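Local coordinates for protein type-2Aa cytolytic delta-endotoxin (PDB 1CBY) that kills the larvae of dipteran insects by making pores in the epithelial cell membrane of the midgut, at residues A[81-95]-A[216-228]. Numbering follows the deposited sequence.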
loop_
_atom_site.group_PDB
_atom_site.type_symbol
_atom_site.label_atom_id
_atom_site.label_comp_id
_atom_site.label_asym_id
_atom_site.label_seq_id
_atom_site.Cartn_x
_atom_site.Cartn_y
_atom_site.Cartn_z
ATOM N N LEU A 81 4.922 -16.616 20.268
ATOM C CA LEU A 81 3.959 -17.480 20.947
ATOM C C LEU A 81 3.712 -16.972 22.360
ATOM O O LEU A 81 2.570 -16.910 22.811
ATOM C CB LEU A 81 4.461 -18.926 20.976
ATOM C CG LEU A 81 3.969 -19.835 19.842
ATOM C CD1 LEU A 81 4.011 -19.109 18.504
ATOM C CD2 LEU A 81 4.800 -21.111 19.798
ATOM N N GLN A 82 4.789 -16.590 23.039
ATOM C CA GLN A 82 4.722 -16.051 24.394
ATOM C C GLN A 82 3.768 -14.853 24.412
ATOM O O GLN A 82 2.897 -14.754 25.277
ATOM C CB GLN A 82 6.127 -15.631 24.845
ATOM C CG GLN A 82 6.198 -14.370 25.709
ATOM C CD GLN A 82 6.487 -14.661 27.169
ATOM O OE1 GLN A 82 7.248 -15.572 27.495
ATOM N NE2 GLN A 82 5.896 -13.871 28.059
ATOM N N ILE A 83 3.939 -13.953 23.447
ATOM C CA ILE A 83 3.096 -12.766 23.328
ATOM C C ILE A 83 1.669 -13.181 22.968
ATOM O O ILE A 83 0.704 -12.679 23.545
ATOM C CB ILE A 83 3.637 -11.803 22.241
ATOM C CG1 ILE A 83 5.026 -11.296 22.631
ATOM C CG2 ILE A 83 2.679 -10.636 22.031
ATOM C CD1 ILE A 83 5.716 -10.505 21.547
ATOM N N ALA A 84 1.549 -14.124 22.037
ATOM C CA ALA A 84 0.252 -14.620 21.588
ATOM C C ALA A 84 -0.599 -15.135 22.743
ATOM O O ALA A 84 -1.734 -14.699 22.932
ATOM C CB ALA A 84 0.442 -15.716 20.555
ATOM N N ASN A 85 -0.034 -16.035 23.537
ATOM C CA ASN A 85 -0.749 -16.608 24.670
ATOM C C ASN A 85 -0.969 -15.632 25.818
ATOM O O ASN A 85 -1.408 -16.034 26.896
ATOM C CB ASN A 85 -0.031 -17.862 25.177
ATOM C CG ASN A 85 -0.125 -19.024 24.201
ATOM O OD1 ASN A 85 0.860 -19.710 23.932
ATOM N ND2 ASN A 85 -1.317 -19.251 23.665
ATOM N N GLY A 86 -0.668 -14.356 25.588
ATOM C CA GLY A 86 -0.850 -13.348 26.616
ATOM C C GLY A 86 -1.906 -12.316 26.255
ATOM O O GLY A 86 -2.350 -11.545 27.113
ATOM N N ILE A 87 -2.290 -12.274 24.981
ATOM C CA ILE A 87 -3.303 -11.330 24.523
ATOM C C ILE A 87 -4.640 -11.743 25.137
ATOM O O ILE A 87 -5.026 -12.915 25.085
ATOM C CB ILE A 87 -3.453 -11.341 22.981
ATOM C CG1 ILE A 87 -2.108 -11.083 22.292
ATOM C CG2 ILE A 87 -4.477 -10.305 22.553
ATOM C CD1 ILE A 87 -1.546 -9.701 22.510
ATOM N N PRO A 88 -5.334 -10.798 25.784
ATOM C CA PRO A 88 -6.627 -11.113 26.398
ATOM C C PRO A 88 -7.752 -11.331 25.389
ATOM O O PRO A 88 -7.826 -10.640 24.370
ATOM C CB PRO A 88 -6.892 -9.886 27.269
ATOM C CG PRO A 88 -6.192 -8.787 26.529
ATOM C CD PRO A 88 -4.895 -9.442 26.145
ATOM N N ASN A 89 -8.616 -12.304 25.687
ATOM C CA ASN A 89 -9.784 -12.653 24.866
ATOM C C ASN A 89 -9.453 -13.042 23.432
ATOM O O ASN A 89 -10.065 -12.542 22.485
ATOM C CB ASN A 89 -10.803 -11.507 24.869
ATOM C CG ASN A 89 -11.067 -10.968 26.261
ATOM O OD1 ASN A 89 -11.149 -11.725 27.228
ATOM N ND2 ASN A 89 -11.165 -9.651 26.375
ATOM N N SER A 90 -8.522 -13.974 23.276
ATOM C CA SER A 90 -8.104 -14.420 21.958
ATOM C C SER A 90 -7.791 -15.909 21.960
ATOM O O SER A 90 -7.887 -16.565 22.996
ATOM C CB SER A 90 -6.870 -13.624 21.514
ATOM O OG SER A 90 -5.834 -13.688 22.480
ATOM N N ALA A 91 -7.414 -16.435 20.799
ATOM C CA ALA A 91 -7.072 -17.842 20.657
ATOM C C ALA A 91 -6.191 -18.030 19.428
ATOM O O ALA A 91 -6.429 -17.410 18.388
ATOM C CB ALA A 91 -8.337 -18.680 20.528
ATOM N N ILE A 92 -5.161 -18.860 19.565
ATOM C CA ILE A 92 -4.234 -19.138 18.470
ATOM C C ILE A 92 -4.827 -20.210 17.568
ATOM O O ILE A 92 -4.966 -21.364 17.971
ATOM C CB ILE A 92 -2.866 -19.618 18.999
ATOM C CG1 ILE A 92 -2.249 -18.550 19.900
ATOM C CG2 ILE A 92 -1.937 -19.935 17.846
ATOM C CD1 ILE A 92 -0.925 -18.952 20.491
ATOM N N VAL A 93 -5.184 -19.813 16.354
ATOM C CA VAL A 93 -5.785 -20.718 15.380
ATOM C C VAL A 93 -4.819 -21.748 14.808
ATOM O O VAL A 93 -5.040 -22.949 14.944
ATOM C CB VAL A 93 -6.438 -19.929 14.224
ATOM C CG1 VAL A 93 -6.898 -20.865 13.129
ATOM C CG2 VAL A 93 -7.611 -19.130 14.746
ATOM N N LYS A 94 -3.746 -21.283 14.180
ATOM C CA LYS A 94 -2.778 -22.182 13.562
ATOM C C LYS A 94 -1.419 -21.496 13.546
ATOM O O LYS A 94 -1.349 -20.271 13.453
ATOM C CB LYS A 94 -3.236 -22.486 12.128
ATOM C CG LYS A 94 -2.751 -23.801 11.528
ATOM C CD LYS A 94 -1.400 -23.665 10.837
ATOM C CE LYS A 94 -0.970 -24.988 10.212
ATOM N NZ LYS A 94 0.315 -24.886 9.468
ATOM N N THR A 95 -0.348 -22.270 13.686
ATOM C CA THR A 95 1.001 -21.711 13.671
ATOM C C THR A 95 1.801 -22.424 12.595
ATOM O O THR A 95 1.375 -23.463 12.093
ATOM C CB THR A 95 1.735 -21.883 15.040
ATOM O OG1 THR A 95 1.816 -23.272 15.383
ATOM C CG2 THR A 95 1.007 -21.138 16.155
ATOM N N LYS A 216 12.244 -19.582 4.509
ATOM C CA LYS A 216 11.698 -20.100 5.749
ATOM C C LYS A 216 10.570 -19.151 6.117
ATOM O O LYS A 216 10.678 -17.942 5.903
ATOM C CB LYS A 216 12.747 -20.153 6.857
ATOM C CG LYS A 216 12.171 -20.673 8.163
ATOM C CD LYS A 216 13.230 -21.146 9.121
ATOM C CE LYS A 216 12.575 -21.704 10.361
ATOM N NZ LYS A 216 13.580 -22.206 11.327
ATOM N N MET A 217 9.485 -19.699 6.648
ATOM C CA MET A 217 8.327 -18.896 7.008
ATOM C C MET A 217 7.946 -19.109 8.468
ATOM O O MET A 217 7.952 -20.239 8.964
ATOM C CB MET A 217 7.159 -19.275 6.090
ATOM C CG MET A 217 5.955 -18.359 6.155
ATOM S SD MET A 217 4.701 -18.787 4.918
ATOM C CE MET A 217 3.264 -18.966 5.950
ATOM N N LYS A 218 7.663 -18.015 9.165
ATOM C CA LYS A 218 7.265 -18.060 10.572
ATOM C C LYS A 218 5.969 -17.276 10.663
ATOM O O LYS A 218 5.939 -16.079 10.367
ATOM C CB LYS A 218 8.346 -17.431 11.454
ATOM C CG LYS A 218 9.628 -18.247 11.510
ATOM C CD LYS A 218 10.785 -17.456 12.099
ATOM C CE LYS A 218 11.272 -16.390 11.129
ATOM N NZ LYS A 218 12.355 -15.550 11.712
ATOM N N ALA A 219 4.893 -17.962 11.030
ATOM C CA ALA A 219 3.583 -17.333 11.106
ATOM C C ALA A 219 2.643 -18.010 12.087
ATOM O O ALA A 219 2.798 -19.190 12.420
ATOM C CB ALA A 219 2.940 -17.324 9.729
ATOM N N LEU A 220 1.663 -17.245 12.547
ATOM C CA LEU A 220 0.656 -17.749 13.458
ATOM C C LEU A 220 -0.560 -16.854 13.311
ATOM O O LEU A 220 -0.423 -15.647 13.096
ATOM C CB LEU A 220 1.149 -17.744 14.907
ATOM C CG LEU A 220 1.172 -16.443 15.706
ATOM C CD1 LEU A 220 1.299 -16.772 17.175
ATOM C CD2 LEU A 220 2.317 -15.556 15.254
ATOM N N THR A 221 -1.742 -17.459 13.336
ATOM C CA THR A 221 -2.980 -16.705 13.223
ATOM C C THR A 221 -3.652 -16.680 14.581
ATOM O O THR A 221 -3.842 -17.720 15.215
ATOM C CB THR A 221 -3.931 -17.323 12.196
ATOM O OG1 THR A 221 -3.211 -17.589 10.984
ATOM C CG2 THR A 221 -5.070 -16.363 11.902
ATOM N N LEU A 222 -3.990 -15.483 15.034
ATOM C CA LEU A 222 -4.632 -15.301 16.322
ATOM C C LEU A 222 -5.953 -14.563 16.141
ATOM O O LEU A 222 -6.032 -13.599 15.376
ATOM C CB LEU A 222 -3.709 -14.496 17.240
ATOM C CG LEU A 222 -4.249 -14.148 18.623
ATOM C CD1 LEU A 222 -3.259 -14.593 19.685
ATOM C CD2 LEU A 222 -4.528 -12.656 18.715
ATOM N N VAL A 223 -7.003 -15.059 16.781
ATOM C CA VAL A 223 -8.298 -14.403 16.705
ATOM C C VAL A 223 -8.596 -13.823 18.082
ATOM O O VAL A 223 -8.295 -14.447 19.100
ATOM C CB VAL A 223 -9.439 -15.368 16.278
ATOM C CG1 VAL A 223 -9.221 -15.843 14.845
ATOM C CG2 VAL A 223 -9.545 -16.547 17.242
ATOM N N GLN A 224 -9.119 -12.603 18.110
ATOM C CA GLN A 224 -9.465 -11.936 19.360
ATOM C C GLN A 224 -10.877 -11.382 19.248
ATOM O O GLN A 224 -11.270 -10.881 18.192
ATOM C CB GLN A 224 -8.496 -10.797 19.647
ATOM C CG GLN A 224 -8.865 -9.992 20.878
ATOM C CD GLN A 224 -7.971 -8.792 21.069
ATOM O OE1 GLN A 224 -7.814 -7.972 20.162
ATOM N NE2 GLN A 224 -7.369 -8.684 22.245
ATOM N N ALA A 225 -11.639 -11.475 20.331
ATOM C CA ALA A 225 -13.010 -10.988 20.347
ATOM C C ALA A 225 -13.042 -9.536 19.897
ATOM O O ALA A 225 -12.199 -8.734 20.305
ATOM C CB ALA A 225 -13.596 -11.125 21.739
ATOM N N LEU A 226 -13.993 -9.215 19.030
ATOM C CA LEU A 226 -14.134 -7.868 18.505
ATOM C C LEU A 226 -14.322 -6.832 19.609
ATOM O O LEU A 226 -15.111 -7.027 20.537
ATOM C CB LEU A 226 -15.295 -7.822 17.516
ATOM C CG LEU A 226 -14.946 -7.412 16.086
ATOM C CD1 LEU A 226 -13.690 -8.123 15.617
ATOM C CD2 LEU A 226 -16.125 -7.710 15.173
ATOM N N HIS A 227 -13.594 -5.726 19.497
ATOM C CA HIS A 227 -13.660 -4.654 20.481
ATOM C C HIS A 227 -13.728 -3.306 19.767
ATOM O O HIS A 227 -12.724 -2.804 19.260
ATOM C CB HIS A 227 -12.438 -4.715 21.398
ATOM C CG HIS A 227 -12.565 -3.866 22.619
ATOM N ND1 HIS A 227 -13.299 -4.280 23.703
ATOM C CD2 HIS A 227 -12.112 -2.606 22.836
ATOM C CE1 HIS A 227 -13.284 -3.270 24.551
ATOM N NE2 HIS A 227 -12.577 -2.233 24.071
ATOM N N SER A 228 -14.925 -2.733 19.722
ATOM C CA SER A 228 -15.157 -1.458 19.055
ATOM C C SER A 228 -14.569 -0.281 19.822
ATOM O O SER A 228 -14.585 -0.271 21.049
ATOM C CB SER A 228 -16.659 -1.255 18.849
ATOM O OG SER A 228 -16.936 -0.050 18.158
#
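Leu-222 and Leu-220 pack against the end of helix 77-84, and the way they meet Ala-84 illustrates how the end of a helix packs on a strand pair, one strand of which follows it in the chain. CD1 of Leu-220 reaches the CB of Ala-84 at 3.6 Å and also meets CD1 of Leu-81; its CG stands between the backbone N and the carbonyl carbon (chi1 78°), which turns the isopropyl end toward the helix. Leu-222 turns CD1 to the CB of Ala-84 at 4.0 Å and to CG1 of Ile-92 at 4.1 Å, while its CD2 lies against the CB of Ser-90. Leu-60 of helix 54-63 also touches Leu-222.

On the reverse face Val-223 sets CG1 across CG2 of Val-93 (3.7 Å), roughly at right angles. Between the faces run antiparallel backbone bonds, among them Val-223 N to Ala-91 O at 2.9 Å. Further along, Val-93 N bonds to Thr-221 O and Thr-221 N to Lys-94 O, so two residues of strand 90-102 face one of strand 210-225, a classic beta bulge; Thr-221 OG1 bonds to Val-121 O.

The extended Gln-224 gives its NE2 to Pro-88 O at 2.9 Å, almost straight (178°) and with Pro-88 O in the plane of the Gln-224 amide, while its OE1 accepts from Gln-56. It thereby ties down the loop between helix and strand. Strand 90-102 beside strand 210-225, with helices on the sheet, belongs to the single-domain alpha/beta fold of Cyt toxins.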